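Local coordinates for protein acyl-CoA hydrolase (Bacillus halodurans, PDB 1VPM) that probably hydrolyses the thioester bond of long-chain fatty acyl-CoAs, releasing coenzyme A, as a hexameric hotdog-fold enzyme, at residues V19-T24 and H61-V66; A48-I53 and V102-H107; E121-M126 and P156-N161. All blocks are in the same frame, centred on the assembly; numbering follows the deposited sequence. Where two conformers were deposited one is given.

Contact 1 (V19-T24 and H61-V66); sequences VERSRT and HANSAV
R21 and H61 bury the most surface where the loop leading into strand 24-29 is tied to the C-terminal end of helix 43-62, the central helix of the hotdog fold, with S22 packed beside them. The R21 chain runs extended from CG to NE and passes alongside the last helical carbonyls. R21 NE lies 3.9 Å from H61 O, too long for a bond, and makes a weak hydrogen bond to K60 O instead. The tip of R21 goes further, to the residue that leaves the helix: N63, with phi at +47°. R21 NH2 donates to N63 OD1 over 3.0 Å in a nearly straight bond, 167° at the hydrogen. The oxygen lies close to the guanidinium plane, whereas the amide is turned steeply against it, the two planes 73° apart. R21 also makes a cation-pi contact with Y17.

Closer to the backbones S22 meets H61 through carbon alone, S22 CB lying 4.0 Å from H61 CB. The serine hydroxyl turns back into its own loop, where S22 OG donates to V19 O at 2.9 Å, an oxygen that also accepts from S22 N; V92 N reaches the same hydroxyl. The imidazole of H61 is directed elsewhere too, NE2 pairing with P139 O.

N63 is held at both ends of its amide, since ND2 bonds to L111 O of the second subunit, consistent with the amide orientation modelled. The charged R21 is thus held by a neutral side-chain amide, and the nearby carbonyl ends of the helix, K60 O and H61 O, would probably add a modest favourable field.

Contact 2 (A48-I53 and V102-H107); sequences AYIDEI and VYVRVH
I53 N bonds to Y49 O at 3.0 Å, one of the regular helical bonds that hold I53 on the face of helix 43-62 turned to V104. This is the heart of the hotdog fold, in which a long antiparallel sheet wraps round a central helix. The axes of helix 48-53 and strand 102-107 approach to 9.0 Å, with their directions 136° apart. The gap is filled by apolar side chains, and no hydrogen bond passes between the two segments.

V104 and V106, both pointing at the helix from the same face of the strand, receive two isoleucines one turn apart. I50 reaches between the valines. Its CG1 lies beside the backbone N (chi1 -75°), which carries that branch over V106, where I50 CG1 meets V106 CG2 at 3.7 Å in a crossing at about a right angle. The same methylene is in looser contact with V104 CG1. I53 works with its other branch: I53 CG2 sits 3.8 Å from V104 CG1 and only slightly further from V104 CG2, so this one methyl covers both prongs of the valine.

All four residues are buried. Y103 and R105 lie on the other face of the strand, where R105 forms salt bridges with E89 and E147. On the far side of the helix D51, pointing away from the strand, bonds through OD1 to T68 OG1, a residue of the coenzyme A site. The helix backbone itself comes close enough to be packed upon, V104 CG2 resting 4.0 Å from I50 O.

Contact 3 (E121-M126 and P156-N161); sequences ESFLTM and PARKEN. With COA (coenzyme A), chain D.
F123 and R158 are the closest backbone pair between strand 121-126 and helix 156-161, yet their CA atoms stand 9.2 Å apart, so the contact is carried by side chains alone. It consists of a single stack. The guanidinium of R158 lies flat on the F123 ring, the planes 2° apart and the centres separated by 4.0 Å. The overlap is offset: R158 NE lies over the middle of the ring, while R158 CZ is 3.5 Å above F123 CZ at the outer end. This makes an off-centre cation-pi contact. Nearer the helix, R158 CD adds a CH-pi contact over the same face, 3.9 Å from the F123 ring centroid.

A bend at chi3 (-63°) turns the arginine so that its flat end faces the ring. Its nitrogens are also engaged within the chain: NH2 forms a salt bridge with E101 and bonds to L151 O, and NH1 bonds to T154 OG1. Such bonds at the rim should fix the plane while the phenylalanine covers one face. Replacing F123 by an alanine is likely to leave the guanidinium without its stacking partner and open a gap between strand and helix.

Two residues beyond F123, and one beyond R158, stand residues of the coenzyme A pocket, T125 and K159. T125 CG2 approaches the adenine at COA N3A, 3.3 Å away, and K159 extends its chain toward the 3'-phosphate, K159 NZ lying 3.6 Å from COA O7A. The stack joins the C-terminal helix 146-166 to the sheet beside the nucleotide. There F123 lies on strand 116-129, flanked by D72 of strand 65-75 and E101 of strand 99-109, with R162 of the same helix also touching the F123 side chain.

How the contacts relate
Contacts 1 and 2 share helix 43-62, one using its C-terminal end and the other its middle; their centres are about 14 Å apart, and I53 CD1 packs on T24 O at 3.2 Å. Contacts 2 and 3 use neighbouring strands of the sheet, where L124 N lies 2.8 Å from V102 O, a probable hydrogen bond. Y103 OH and E121 OE2 make another probable bond. Contacts 1 and 3, about 17 Å apart between centres, meet through V66 and M126. Coenzyme A touches contact 3 directly. The V106 side chain of contact 2 comes within about 7 Å of a bound coenzyme A, and the H61 side chain of contact 1 is about 11 Å from one.

Contact 1 (V19-T24 and H61-V66)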
loop_
_atom_site.group_PDB
_atom_site.type_symbol
_atom_site.label_atom_id
_atom_site.label_comp_id
_atom_site.label_asym_id
_atom_site.label_seq_id
_atom_site.Cartn_x
_atom_site.Cartn_y
_atom_site.Cartn_z
ATOM N N VAL A 19 29.763 -13.130 -10.425
ATOM C CA VAL A 19 28.608 -13.142 -9.511
ATOM C C VAL A 19 28.345 -11.763 -9.017
ATOM O O VAL A 19 27.187 -11.347 -8.860
ATOM C CB VAL A 19 28.840 -14.081 -8.332
ATOM C CG1 VAL A 19 27.736 -13.895 -7.284
ATOM C CG2 VAL A 19 28.886 -15.489 -8.814
ATOM N N GLU A 20 29.395 -11.015 -8.780
ATOM C CA GLU A 20 29.279 -9.692 -8.256
ATOM C C GLU A 20 28.459 -8.741 -9.083
ATOM O O GLU A 20 27.921 -7.812 -8.530
ATOM C CB GLU A 20 30.694 -9.119 -8.055
ATOM C CG GLU A 20 30.802 -7.872 -7.256
ATOM C CD GLU A 20 30.332 -8.013 -5.785
ATOM O OE1 GLU A 20 30.320 -9.120 -5.216
ATOM O OE2 GLU A 20 29.967 -6.995 -5.207
ATOM N N ARG A 21 28.342 -8.953 -10.401
ATOM C CA ARG A 21 27.499 -8.076 -11.250
ATOM C C ARG A 21 26.040 -8.114 -10.793
ATOM O O ARG A 21 25.344 -7.149 -10.908
ATOM C CB ARG A 21 27.588 -8.481 -12.756
ATOM C CG ARG A 21 26.557 -7.845 -13.786
ATOM C CD ARG A 21 26.324 -8.691 -15.167
ATOM N NE ARG A 21 25.694 -7.884 -16.228
ATOM C CZ ARG A 21 26.332 -6.976 -16.945
ATOM N NH1 ARG A 21 27.619 -6.733 -16.732
ATOM N NH2 ARG A 21 25.695 -6.280 -17.870
ATOM N N SER A 22 25.591 -9.282 -10.343
ATOM C CA SER A 22 24.178 -9.535 -10.044
ATOM C C SER A 22 23.855 -9.172 -8.580
ATOM O O SER A 22 22.678 -8.985 -8.222
ATOM C CB SER A 22 23.881 -11.045 -10.283
ATOM O OG SER A 22 24.414 -11.926 -9.231
ATOM N N ARG A 23 24.887 -9.080 -7.731
ATOM C CA ARG A 23 24.646 -9.109 -6.280
ATOM C C ARG A 23 23.871 -7.876 -5.855
ATOM O O ARG A 23 24.180 -6.765 -6.267
ATOM C CB ARG A 23 25.952 -9.290 -5.518
ATOM C CG ARG A 23 25.715 -9.414 -3.999
ATOM C CD ARG A 23 26.966 -9.886 -3.276
ATOM N NE ARG A 23 27.955 -8.824 -3.322
ATOM C CZ ARG A 23 27.982 -7.771 -2.512
ATOM N NH1 ARG A 23 27.074 -7.619 -1.550
ATOM N NH2 ARG A 23 28.936 -6.856 -2.669
ATOM N N THR A 24 22.823 -8.074 -5.054
ATOM C CA THR A 24 21.932 -7.029 -4.685
ATOM C C THR A 24 21.588 -7.132 -3.215
ATOM O O THR A 24 21.436 -8.191 -2.664
ATOM C CB THR A 24 20.624 -7.058 -5.494
ATOM O OG1 THR A 24 20.944 -7.167 -6.892
ATOM C CG2 THR A 24 19.694 -5.864 -5.236
ATOM N N HIS A 61 21.686 -9.633 -13.838
ATOM C CA HIS A 61 22.552 -10.614 -14.508
ATOM C C HIS A 61 22.238 -10.732 -15.985
ATOM O O HIS A 61 23.156 -10.804 -16.799
ATOM C CB HIS A 61 22.450 -11.978 -13.849
ATOM C CG HIS A 61 23.367 -12.979 -14.445
ATOM N ND1 HIS A 61 24.722 -12.972 -14.206
ATOM C CD2 HIS A 61 23.117 -14.011 -15.285
ATOM C CE1 HIS A 61 25.267 -13.962 -14.899
ATOM N NE2 HIS A 61 24.318 -14.620 -15.543
ATOM N N ALA A 62 20.955 -10.734 -16.321
ATOM C CA ALA A 62 20.466 -11.027 -17.678
ATOM C C ALA A 62 20.115 -9.831 -18.511
ATOM O O ALA A 62 19.830 -9.968 -19.704
ATOM C CB ALA A 62 19.287 -11.913 -17.578
ATOM N N ASN A 63 20.065 -8.657 -17.876
ATOM C CA ASN A 63 19.593 -7.440 -18.518
ATOM C C ASN A 63 18.274 -7.655 -19.289
ATOM O O ASN A 63 18.136 -7.307 -20.461
ATOM C CB ASN A 63 20.699 -6.842 -19.394
ATOM C CG ASN A 63 21.929 -6.416 -18.590
ATOM O OD1 ASN A 63 22.926 -7.129 -18.546
ATOM N ND2 ASN A 63 21.835 -5.279 -17.915
ATOM N N SER A 64 17.287 -8.208 -18.581
ATOM C CA SER A 64 16.038 -8.672 -19.171
ATOM C C SER A 64 14.949 -8.614 -18.155
ATOM O O SER A 64 15.208 -8.702 -16.966
ATOM C CB SER A 64 16.121 -10.148 -19.625
ATOM O OG SER A 64 17.138 -10.346 -20.588
ATOM N N ALA A 65 13.703 -8.555 -18.619
ATOM C CA ALA A 65 12.604 -8.951 -17.742
ATOM C C ALA A 65 12.813 -10.401 -17.294
ATOM O O ALA A 65 13.443 -11.198 -17.996
ATOM C CB ALA A 65 11.277 -8.845 -18.481
ATOM N N VAL A 66 12.280 -10.729 -16.123
ATOM C CA VAL A 66 12.375 -12.088 -15.599
ATOM C C VAL A 66 11.047 -12.516 -14.993
ATOM O O VAL A 66 10.198 -11.690 -14.664
ATOM C CB VAL A 66 13.516 -12.223 -14.586
ATOM C CG1 VAL A 66 14.807 -11.825 -15.182
ATOM C CG2 VAL A 66 13.241 -11.349 -13.326
#

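Contact 2 (A48-I53 and V102-H107)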
loop_
_atom_site.group_PDB
_atom_site.type_symbol
_atom_site.label_atom_id
_atom_site.label_comp_id
_atom_site.label_asym_id
_atom_site.label_seq_id
_atom_site.Cartn_x
_atom_site.Cartn_y
_atom_site.Cartn_z
ATOM N N ALA A 48 7.771 -12.319 0.030
ATOM C CA ALA A 48 7.574 -11.240 -0.967
ATOM C C ALA A 48 8.921 -10.532 -1.189
ATOM O O ALA A 48 9.352 -10.265 -2.338
ATOM C CB ALA A 48 6.511 -10.207 -0.534
ATOM N N TYR A 49 9.586 -10.221 -0.088
ATOM C CA TYR A 49 10.889 -9.522 -0.158
ATOM C C TYR A 49 11.981 -10.367 -0.770
ATOM O O TYR A 49 12.812 -9.855 -1.554
ATOM C CB TYR A 49 11.342 -9.055 1.204
ATOM C CG TYR A 49 10.470 -8.050 1.884
ATOM C CD1 TYR A 49 9.724 -7.133 1.172
ATOM C CD2 TYR A 49 10.500 -7.963 3.284
ATOM C CE1 TYR A 49 8.968 -6.180 1.842
ATOM C CE2 TYR A 49 9.797 -6.997 3.938
ATOM C CZ TYR A 49 9.009 -6.145 3.218
ATOM O OH TYR A 49 8.291 -5.187 3.876
ATOM N N ILE A 50 11.975 -11.680 -0.509
ATOM C CA ILE A 50 12.916 -12.617 -1.104
ATOM C C ILE A 50 12.766 -12.650 -2.645
ATOM O O ILE A 50 13.749 -12.560 -3.374
ATOM C CB ILE A 50 12.714 -14.032 -0.515
ATOM C CG1 ILE A 50 13.280 -14.145 0.897
ATOM C CG2 ILE A 50 13.350 -15.141 -1.385
ATOM C CD1 ILE A 50 12.821 -15.334 1.617
ATOM N N ASP A 51 11.538 -12.737 -3.134
ATOM C CA ASP A 51 11.319 -12.737 -4.591
ATOM C C ASP A 51 11.689 -11.388 -5.186
ATOM O O ASP A 51 12.236 -11.348 -6.283
ATOM C CB ASP A 51 9.875 -13.028 -4.918
ATOM C CG ASP A 51 9.658 -13.237 -6.395
ATOM O OD1 ASP A 51 10.089 -14.349 -6.837
ATOM O OD2 ASP A 51 9.069 -12.348 -7.077
ATOM N N GLU A 52 11.427 -10.286 -4.496
ATOM C CA GLU A 52 11.750 -8.946 -5.000
ATOM C C GLU A 52 13.229 -8.850 -5.246
ATOM O O GLU A 52 13.675 -8.359 -6.307
ATOM C CB GLU A 52 11.297 -7.878 -3.983
ATOM C CG GLU A 52 11.388 -6.475 -4.452
ATOM C CD GLU A 52 10.965 -5.453 -3.392
ATOM O OE1 GLU A 52 10.021 -5.736 -2.603
ATOM O OE2 GLU A 52 11.612 -4.396 -3.372
ATOM N N ILE A 53 14.016 -9.292 -4.271
ATOM C CA ILE A 53 15.474 -9.157 -4.396
ATOM C C ILE A 53 15.956 -10.160 -5.452
ATOM O O ILE A 53 16.878 -9.889 -6.202
ATOM C CB ILE A 53 16.213 -9.241 -3.064
ATOM C CG1 ILE A 53 17.655 -8.722 -3.206
ATOM C CG2 ILE A 53 16.207 -10.529 -2.480
ATOM C CD1 ILE A 53 18.340 -8.464 -1.927
ATOM N N VAL A 102 19.129 -18.302 -8.107
ATOM C CA VAL A 102 19.391 -17.157 -7.250
ATOM C C VAL A 102 19.358 -17.617 -5.778
ATOM O O VAL A 102 18.413 -18.278 -5.328
ATOM C CB VAL A 102 18.421 -15.995 -7.500
ATOM C CG1 VAL A 102 18.710 -14.848 -6.538
ATOM C CG2 VAL A 102 18.496 -15.523 -8.948
ATOM N N TYR A 103 20.451 -17.377 -5.090
ATOM C CA TYR A 103 20.528 -17.581 -3.633
ATOM C C TYR A 103 20.193 -16.275 -2.934
ATOM O O TYR A 103 20.700 -15.200 -3.291
ATOM C CB TYR A 103 21.944 -18.074 -3.260
ATOM C CG TYR A 103 22.253 -17.988 -1.777
ATOM C CD1 TYR A 103 21.818 -18.963 -0.897
ATOM C CD2 TYR A 103 22.961 -16.891 -1.253
ATOM C CE1 TYR A 103 22.114 -18.873 0.483
ATOM C CE2 TYR A 103 23.278 -16.809 0.091
ATOM C CZ TYR A 103 22.827 -17.752 0.961
ATOM O OH TYR A 103 23.170 -17.606 2.278
ATOM N N VAL A 104 19.345 -16.368 -1.916
ATOM C CA VAL A 104 18.986 -15.251 -1.084
ATOM C C VAL A 104 19.187 -15.614 0.385
ATOM O O VAL A 104 18.695 -16.601 0.834
ATOM C CB VAL A 104 17.534 -14.793 -1.333
ATOM C CG1 VAL A 104 17.188 -13.607 -0.466
ATOM C CG2 VAL A 104 17.311 -14.389 -2.795
ATOM N N ARG A 105 19.806 -14.692 1.137
ATOM C CA ARG A 105 19.915 -14.791 2.606
ATOM C C ARG A 105 19.214 -13.602 3.224
ATOM O O ARG A 105 19.307 -12.446 2.741
ATOM C CB ARG A 105 21.346 -14.911 3.086
ATOM C CG ARG A 105 22.386 -14.004 2.478
ATOM C CD ARG A 105 23.730 -14.172 3.243
ATOM N NE ARG A 105 24.854 -13.720 2.432
ATOM C CZ ARG A 105 25.856 -14.515 2.043
ATOM N NH1 ARG A 105 25.882 -15.810 2.331
ATOM N NH2 ARG A 105 26.828 -14.013 1.308
ATOM N N VAL A 106 18.529 -13.877 4.324
ATOM C CA VAL A 106 17.772 -12.860 5.055
ATOM C C VAL A 106 18.213 -12.883 6.539
ATOM O O VAL A 106 18.284 -13.934 7.180
ATOM C CB VAL A 106 16.260 -13.129 4.970
ATOM C CG1 VAL A 106 15.515 -12.047 5.717
ATOM C CG2 VAL A 106 15.776 -13.286 3.520
ATOM N N HIS A 107 18.538 -11.706 7.068
ATOM C CA HIS A 107 18.871 -11.501 8.501
ATOM C C HIS A 107 17.939 -10.448 9.059
ATOM O O HIS A 107 17.434 -9.593 8.316
ATOM C CB HIS A 107 20.303 -10.971 8.698
ATOM C CG HIS A 107 21.357 -11.996 8.428
ATOM N ND1 HIS A 107 21.746 -12.341 7.149
ATOM C CD2 HIS A 107 22.092 -12.746 9.278
ATOM C CE1 HIS A 107 22.688 -13.272 7.233
ATOM N NE2 HIS A 107 22.922 -13.530 8.514
#

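Contact 3 (E121-M126 and P156-N161)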
loop_
_atom_site.group_PDB
_atom_site.type_symbol
_atom_site.label_atom_id
_atom_site.label_comp_id
_atom_site.label_asym_id
_atom_site.label_seq_id
_atom_site.Cartn_x
_atom_site.Cartn_y
_atom_site.Cartn_z
ATOM N N GLU A 121 17.338 -18.654 4.498
ATOM C CA GLU A 121 18.064 -18.720 3.232
ATOM C C GLU A 121 17.222 -19.480 2.240
ATOM O O GLU A 121 16.514 -20.431 2.614
ATOM C CB GLU A 121 19.387 -19.470 3.420
ATOM C CG GLU A 121 20.355 -18.864 4.396
ATOM C CD GLU A 121 21.576 -19.737 4.617
ATOM O OE1 GLU A 121 21.390 -20.775 5.278
ATOM O OE2 GLU A 121 22.678 -19.364 4.164
ATOM N N SER A 122 17.353 -19.160 0.974
ATOM C CA SER A 122 16.557 -19.835 -0.010
ATOM C C SER A 122 17.242 -19.788 -1.386
ATOM O O SER A 122 18.138 -19.025 -1.611
ATOM C CB SER A 122 15.159 -19.182 0.040
ATOM O OG SER A 122 14.795 -18.482 -1.109
ATOM N N PHE A 123 16.882 -20.732 -2.233
ATOM C CA PHE A 123 17.196 -20.682 -3.674
ATOM C C PHE A 123 15.922 -20.535 -4.501
ATOM O O PHE A 123 14.876 -21.121 -4.162
ATOM C CB PHE A 123 17.839 -21.973 -4.135
ATOM C CG PHE A 123 19.177 -22.249 -3.516
ATOM C CD1 PHE A 123 20.325 -21.616 -4.009
ATOM C CD2 PHE A 123 19.315 -23.191 -2.526
ATOM C CE1 PHE A 123 21.594 -21.890 -3.449
ATOM C CE2 PHE A 123 20.547 -23.440 -1.987
ATOM C CZ PHE A 123 21.691 -22.788 -2.456
ATOM N N LEU A 124 15.980 -19.655 -5.505
ATOM C CA LEU A 124 14.947 -19.524 -6.461
ATOM C C LEU A 124 15.448 -19.799 -7.872
ATOM O O LEU A 124 16.658 -19.727 -8.160
ATOM C CB LEU A 124 14.398 -18.109 -6.420
ATOM C CG LEU A 124 13.724 -17.638 -5.140
ATOM C CD1 LEU A 124 14.763 -17.121 -4.168
ATOM C CD2 LEU A 124 12.677 -16.511 -5.410
ATOM N N THR A 125 14.515 -20.105 -8.744
ATOM C CA THR A 125 14.837 -20.266 -10.159
ATOM C C THR A 125 14.109 -19.159 -10.906
ATOM O O THR A 125 12.845 -19.131 -10.962
ATOM C CB THR A 125 14.441 -21.643 -10.688
ATOM O OG1 THR A 125 15.182 -22.684 -10.014
ATOM C CG2 THR A 125 14.776 -21.732 -12.181
HETATM N N MSE A 126 14.900 -18.291 -11.552
HETATM C CA MSE A 126 14.386 -17.172 -12.308
HETATM C C MSE A 126 14.632 -17.443 -13.780
HETATM O O MSE A 126 15.662 -17.981 -14.116
HETATM C CB MSE A 126 15.118 -15.883 -11.907
HETATM C CG MSE A 126 15.168 -15.568 -10.416
HETATM SE SE MSE A 126 13.312 -15.497 -9.611
HETATM C CE MSE A 126 12.760 -13.965 -10.581
ATOM N N PRO A 156 24.165 -28.061 -9.933
ATOM C CA PRO A 156 23.579 -29.131 -10.769
ATOM C C PRO A 156 22.736 -30.164 -10.012
ATOM O O PRO A 156 21.650 -30.536 -10.473
ATOM C CB PRO A 156 24.827 -29.756 -11.419
ATOM C CG PRO A 156 25.728 -28.558 -11.567
ATOM C CD PRO A 156 25.619 -27.960 -10.207
ATOM N N ALA A 157 23.199 -30.590 -8.839
ATOM C CA ALA A 157 22.413 -31.495 -8.005
ATOM C C ALA A 157 21.067 -30.894 -7.589
ATOM O O ALA A 157 20.067 -31.599 -7.537
ATOM C CB ALA A 157 23.178 -31.851 -6.798
ATOM N N ARG A 158 21.043 -29.609 -7.244
ATOM C CA ARG A 158 19.817 -28.955 -6.859
ATOM C C ARG A 158 18.863 -28.864 -8.025
ATOM O O ARG A 158 17.651 -28.991 -7.835
ATOM C CB ARG A 158 20.088 -27.552 -6.273
ATOM C CG ARG A 158 20.712 -27.616 -4.873
ATOM C CD ARG A 158 20.772 -26.257 -4.227
ATOM N NE ARG A 158 21.606 -25.317 -4.947
ATOM C CZ ARG A 158 22.900 -25.189 -4.770
ATOM N NH1 ARG A 158 23.509 -25.892 -3.848
ATOM N NH2 ARG A 158 23.576 -24.337 -5.493
ATOM N N LYS A 159 19.402 -28.631 -9.219
ATOM C CA LYS A 159 18.601 -28.536 -10.425
ATOM C C LYS A 159 17.957 -29.907 -10.720
ATOM O O LYS A 159 16.782 -29.970 -11.057
ATOM C CB LYS A 159 19.436 -28.114 -11.627
ATOM C CG LYS A 159 18.543 -27.679 -12.812
ATOM C CD LYS A 159 19.333 -27.224 -14.051
ATOM C CE LYS A 159 18.411 -26.577 -15.144
ATOM N NZ LYS A 159 19.133 -26.273 -16.437
ATOM N N GLU A 160 18.728 -30.964 -10.532
ATOM C CA GLU A 160 18.213 -32.320 -10.704
ATOM C C GLU A 160 17.066 -32.597 -9.738
ATOM O O GLU A 160 16.063 -33.218 -10.132
ATOM C CB GLU A 160 19.349 -33.353 -10.539
ATOM C CG GLU A 160 18.973 -34.771 -10.902
ATOM C CD GLU A 160 18.421 -34.910 -12.331
ATOM O OE1 GLU A 160 18.814 -34.131 -13.237
ATOM O OE2 GLU A 160 17.577 -35.808 -12.537
ATOM N N ASN A 161 17.196 -32.139 -8.488
ATOM C CA ASN A 161 16.104 -32.254 -7.513
ATOM C C ASN A 161 14.838 -31.506 -7.917
ATOM O O ASN A 161 13.744 -31.992 -7.654
ATOM C CB ASN A 161 16.564 -31.854 -6.115
ATOM C CG ASN A 161 17.567 -32.833 -5.531
ATOM O OD1 ASN A 161 17.856 -33.864 -6.133
ATOM N ND2 ASN A 161 18.115 -32.504 -4.361
HETATM N N1A COA D . 11.646 -24.922 -11.324
HETATM C C2A COA D . 12.925 -24.702 -11.747
HETATM N N3A COA D . 13.174 -24.493 -13.115
HETATM C C4A COA D . 12.140 -24.498 -14.004
HETATM C C5A COA D . 10.822 -24.735 -13.578
HETATM C C6A COA D . 10.566 -24.957 -12.221
HETATM N N6A COA D . 9.331 -25.328 -11.835
HETATM N N7A COA D . 10.013 -24.708 -14.682
HETATM C C8A COA D . 10.785 -24.457 -15.776
HETATM N N9A COA D . 12.090 -24.333 -15.369
HETATM C C1B COA D . 13.197 -23.881 -16.190
HETATM C C2B COA D . 13.512 -24.909 -17.252
HETATM O O2B COA D . 14.261 -25.967 -16.713
HETATM C C3B COA D . 14.274 -24.063 -18.258
HETATM O O3B COA D . 15.635 -24.119 -17.869
HETATM P P3B COA D . 16.865 -23.942 -18.871
HETATM O O7A COA D . 17.287 -25.283 -19.319
HETATM O O8A COA D . 18.037 -23.301 -18.245
HETATM O O9A COA D . 16.410 -23.015 -19.960
HETATM C C4B COA D . 13.615 -22.683 -18.115
HETATM O O4B COA D . 12.795 -22.769 -16.948
HETATM C C5B COA D . 12.707 -22.295 -19.286
HETATM O O5B COA D . 11.715 -23.311 -19.431
HETATM P P1A COA D . 11.321 -24.007 -20.859
HETATM O O1A COA D . 11.032 -25.475 -20.618
HETATM O O2A COA D . 12.371 -23.745 -21.920
HETATM O O3A COA D . 10.001 -23.235 -21.372
HETATM P P2A COA D . 8.570 -23.095 -20.626
HETATM O O4A COA D . 8.168 -24.437 -20.034
HETATM O O5A COA D . 7.618 -22.503 -21.652
HETATM O O6A COA D . 8.774 -21.989 -19.451
HETATM C CBP COA D . 8.250 -21.235 -17.244
HETATM C CCP COA D . 8.880 -22.346 -18.082
HETATM C CDP COA D . 8.745 -21.335 -15.797
HETATM C CEP COA D . 8.723 -19.897 -17.852
HETATM C CAP COA D . 6.700 -21.364 -17.305
HETATM O OAP COA D . 6.175 -22.610 -16.861
HETATM C C9P COA D . 6.056 -20.216 -16.553
HETATM O O9P COA D . 5.953 -18.991 -17.243
HETATM N N8P COA D . 5.630 -20.350 -15.287
HETATM C C7P COA D . 5.038 -19.178 -14.671
HETATM C C6P COA D . 6.110 -18.194 -14.191
HETATM C C5P COA D . 5.475 -17.020 -13.475
HETATM O O5P COA D . 4.735 -16.253 -14.125
HETATM N N4P COA D . 5.725 -16.877 -12.170
HETATM C C3P COA D . 5.216 -15.753 -11.429
HETATM C C2P COA D . 3.971 -15.983 -10.570
HETATM S S1P COA D . 2.541 -16.951 -11.214
#